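Local coordinates for hypothetical protein YfiH (Bacillus licheniformis, PDB 6DZD) that probably catalyses the phosphorolysis of adenosine, inosine and S-methyl-5'-thioadenosine and the deamination of adenosine, as a zinc-binding member of the YfiH/LACC1 family, at residues A[155-161]-A[228-233]. Numbering follows the deposited sequence.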
loop_
_atom_site.group_PDB
_atom_site.type_symbol
_atom_site.label_atom_id
_atom_site.label_comp_id
_atom_site.label_asym_id
_atom_site.label_seq_id
_atom_site.Cartn_x
_atom_site.Cartn_y
_atom_site.Cartn_z
ATOM N N THR A 155 6.959 8.188 -3.653
ATOM C CA THR A 155 6.075 9.265 -4.063
ATOM C C THR A 155 6.811 10.229 -4.976
ATOM O O THR A 155 6.340 10.538 -6.078
ATOM C CB THR A 155 5.491 9.953 -2.831
ATOM O OG1 THR A 155 4.726 8.980 -2.101
ATOM C CG2 THR A 155 4.570 11.117 -3.238
ATOM N N ALA A 156 8.004 10.659 -4.564
ATOM C CA ALA A 156 8.807 11.516 -5.428
ATOM C C ALA A 156 9.131 10.829 -6.754
ATOM O O ALA A 156 9.243 11.495 -7.782
ATOM C CB ALA A 156 10.087 11.927 -4.692
ATOM N N LEU A 157 9.253 9.500 -6.766
ATOM C CA LEU A 157 9.512 8.797 -8.016
ATOM C C LEU A 157 8.276 8.687 -8.888
ATOM O O LEU A 157 8.409 8.424 -10.090
ATOM C CB LEU A 157 10.050 7.394 -7.746
ATOM C CG LEU A 157 11.520 7.331 -7.322
ATOM C CD1 LEU A 157 11.867 5.961 -6.714
ATOM C CD2 LEU A 157 12.458 7.678 -8.467
ATOM N N GLY A 158 7.091 8.895 -8.319
ATOM C CA GLY A 158 5.857 8.753 -9.067
ATOM C C GLY A 158 5.507 7.308 -9.356
ATOM O O GLY A 158 4.976 7.007 -10.435
ATOM N N ILE A 159 5.766 6.404 -8.407
ATOM C CA ILE A 159 5.430 5.003 -8.632
ATOM C C ILE A 159 3.934 4.829 -8.899
ATOM O O ILE A 159 3.537 3.914 -9.632
ATOM C CB ILE A 159 5.885 4.149 -7.437
ATOM C CG1 ILE A 159 5.753 2.658 -7.764
ATOM C CG2 ILE A 159 5.073 4.485 -6.224
ATOM C CD1 ILE A 159 6.099 1.728 -6.592
ATOM N N ALA A 160 3.084 5.699 -8.330
ATOM C CA ALA A 160 1.649 5.589 -8.580
ATOM C C ALA A 160 1.301 5.942 -10.024
ATOM O O ALA A 160 0.440 5.298 -10.637
ATOM C CB ALA A 160 0.869 6.465 -7.599
ATOM N N ALA A 161 1.969 6.945 -10.600
ATOM C CA ALA A 161 1.676 7.290 -11.982
ATOM C C ALA A 161 2.221 6.244 -12.942
ATOM O O ALA A 161 1.661 6.054 -14.029
ATOM C CB ALA A 161 2.237 8.669 -12.317
ATOM N N VAL A 228 -0.267 14.035 -2.616
ATOM C CA VAL A 228 0.625 14.023 -3.761
ATOM C C VAL A 228 0.324 12.821 -4.631
ATOM O O VAL A 228 0.334 12.909 -5.864
ATOM C CB VAL A 228 2.091 14.026 -3.308
ATOM C CG1 VAL A 228 3.001 14.122 -4.514
ATOM C CG2 VAL A 228 2.342 15.152 -2.328
ATOM N N ASN A 229 0.072 11.673 -4.009
ATOM C CA ASN A 229 -0.276 10.502 -4.796
ATOM C C ASN A 229 -1.629 10.677 -5.481
ATOM O O ASN A 229 -1.773 10.354 -6.666
ATOM C CB ASN A 229 -0.238 9.257 -3.922
ATOM C CG ASN A 229 1.171 8.773 -3.691
ATOM O OD1 ASN A 229 1.752 8.095 -4.536
ATOM N ND2 ASN A 229 1.742 9.139 -2.558
ATOM N N ARG A 230 -2.625 11.211 -4.773
ATOM C CA ARG A 230 -3.887 11.487 -5.446
ATOM C C ARG A 230 -3.674 12.422 -6.627
ATOM O O ARG A 230 -4.252 12.222 -7.701
ATOM C CB ARG A 230 -4.902 12.070 -4.477
ATOM C CG ARG A 230 -6.276 12.186 -5.079
ATOM C CD ARG A 230 -7.092 13.280 -4.380
ATOM N NE ARG A 230 -6.580 14.616 -4.666
ATOM C CZ ARG A 230 -6.823 15.261 -5.805
ATOM N NH1 ARG A 230 -6.327 16.473 -6.012
ATOM N NH2 ARG A 230 -7.563 14.683 -6.743
ATOM N N GLN A 231 -2.821 13.429 -6.456
ATOM C CA GLN A 231 -2.524 14.329 -7.560
ATOM C C GLN A 231 -1.859 13.581 -8.700
ATOM O O GLN A 231 -2.150 13.838 -9.872
ATOM C CB GLN A 231 -1.648 15.485 -7.080
ATOM C CG GLN A 231 -2.396 16.551 -6.301
ATOM C CD GLN A 231 -1.578 17.809 -6.072
ATOM O OE1 GLN A 231 -0.841 18.258 -6.949
ATOM N NE2 GLN A 231 -1.732 18.405 -4.894
ATOM N N LEU A 232 -1.001 12.612 -8.376
ATOM C CA LEU A 232 -0.296 11.888 -9.419
ATOM C C LEU A 232 -1.216 10.964 -10.204
ATOM O O LEU A 232 -1.012 10.780 -11.411
ATOM C CB LEU A 232 0.842 11.096 -8.803
ATOM C CG LEU A 232 2.022 11.978 -8.412
ATOM C CD1 LEU A 232 2.867 11.248 -7.370
ATOM C CD2 LEU A 232 2.831 12.366 -9.649
ATOM N N LEU A 233 -2.251 10.410 -9.553
ATOM C CA LEU A 233 -3.251 9.608 -10.258
ATOM C C LEU A 233 -4.071 10.466 -11.216
ATOM O O LEU A 233 -4.270 10.090 -12.378
ATOM C CB LEU A 233 -4.167 8.908 -9.254
ATOM C CG LEU A 233 -3.501 7.911 -8.301
ATOM C CD1 LEU A 233 -4.466 7.402 -7.219
ATOM C CD2 LEU A 233 -2.913 6.753 -9.074
#
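Asn229 donates from ND2 to Thr155 OG1 over 3.0 Å, a fairly straight bond (160° at the hydrogen) with the hydroxyl oxygen only 14° out of the amide plane. Both groups have second partners: ND2 also bonds Leu225 O one turn earlier in its helix, and OG1 bonds Gly151 O. In Thr155 a chi1 of -62° sets OG1 beside the backbone N and CG2 anti to it, and the methyl meets Val228 CG1 at 3.6 Å. The other branch of the amide, OD1, meets Ala160 CB at 3.6 Å; all four residues are buried, so this is the tightly packed part of the contact. A leucine in place of Asn229 would have no N-H to give, and would probably leave Thr155 OG1 and Leu225 O without this donor. Between helices 152-157 and 159-169, Gly158, with positive phi, closes the first in a Schellman motif and occupies the N-cap position of the second; both helices pack against helix 225-236, and strand 144-150 touches the contact through Ala150. Leu232 CD1 packs against this turn, 3.8 Å from Thr155 O and 4.2 Å from Gly158 CA, while Leu233 CD2 approaches Ala160 CB. Contact is looser at partly exposed Ala161, whose CB stands 4.5 Å from Leu232 CB; exposed Leu157 marks the solvent side.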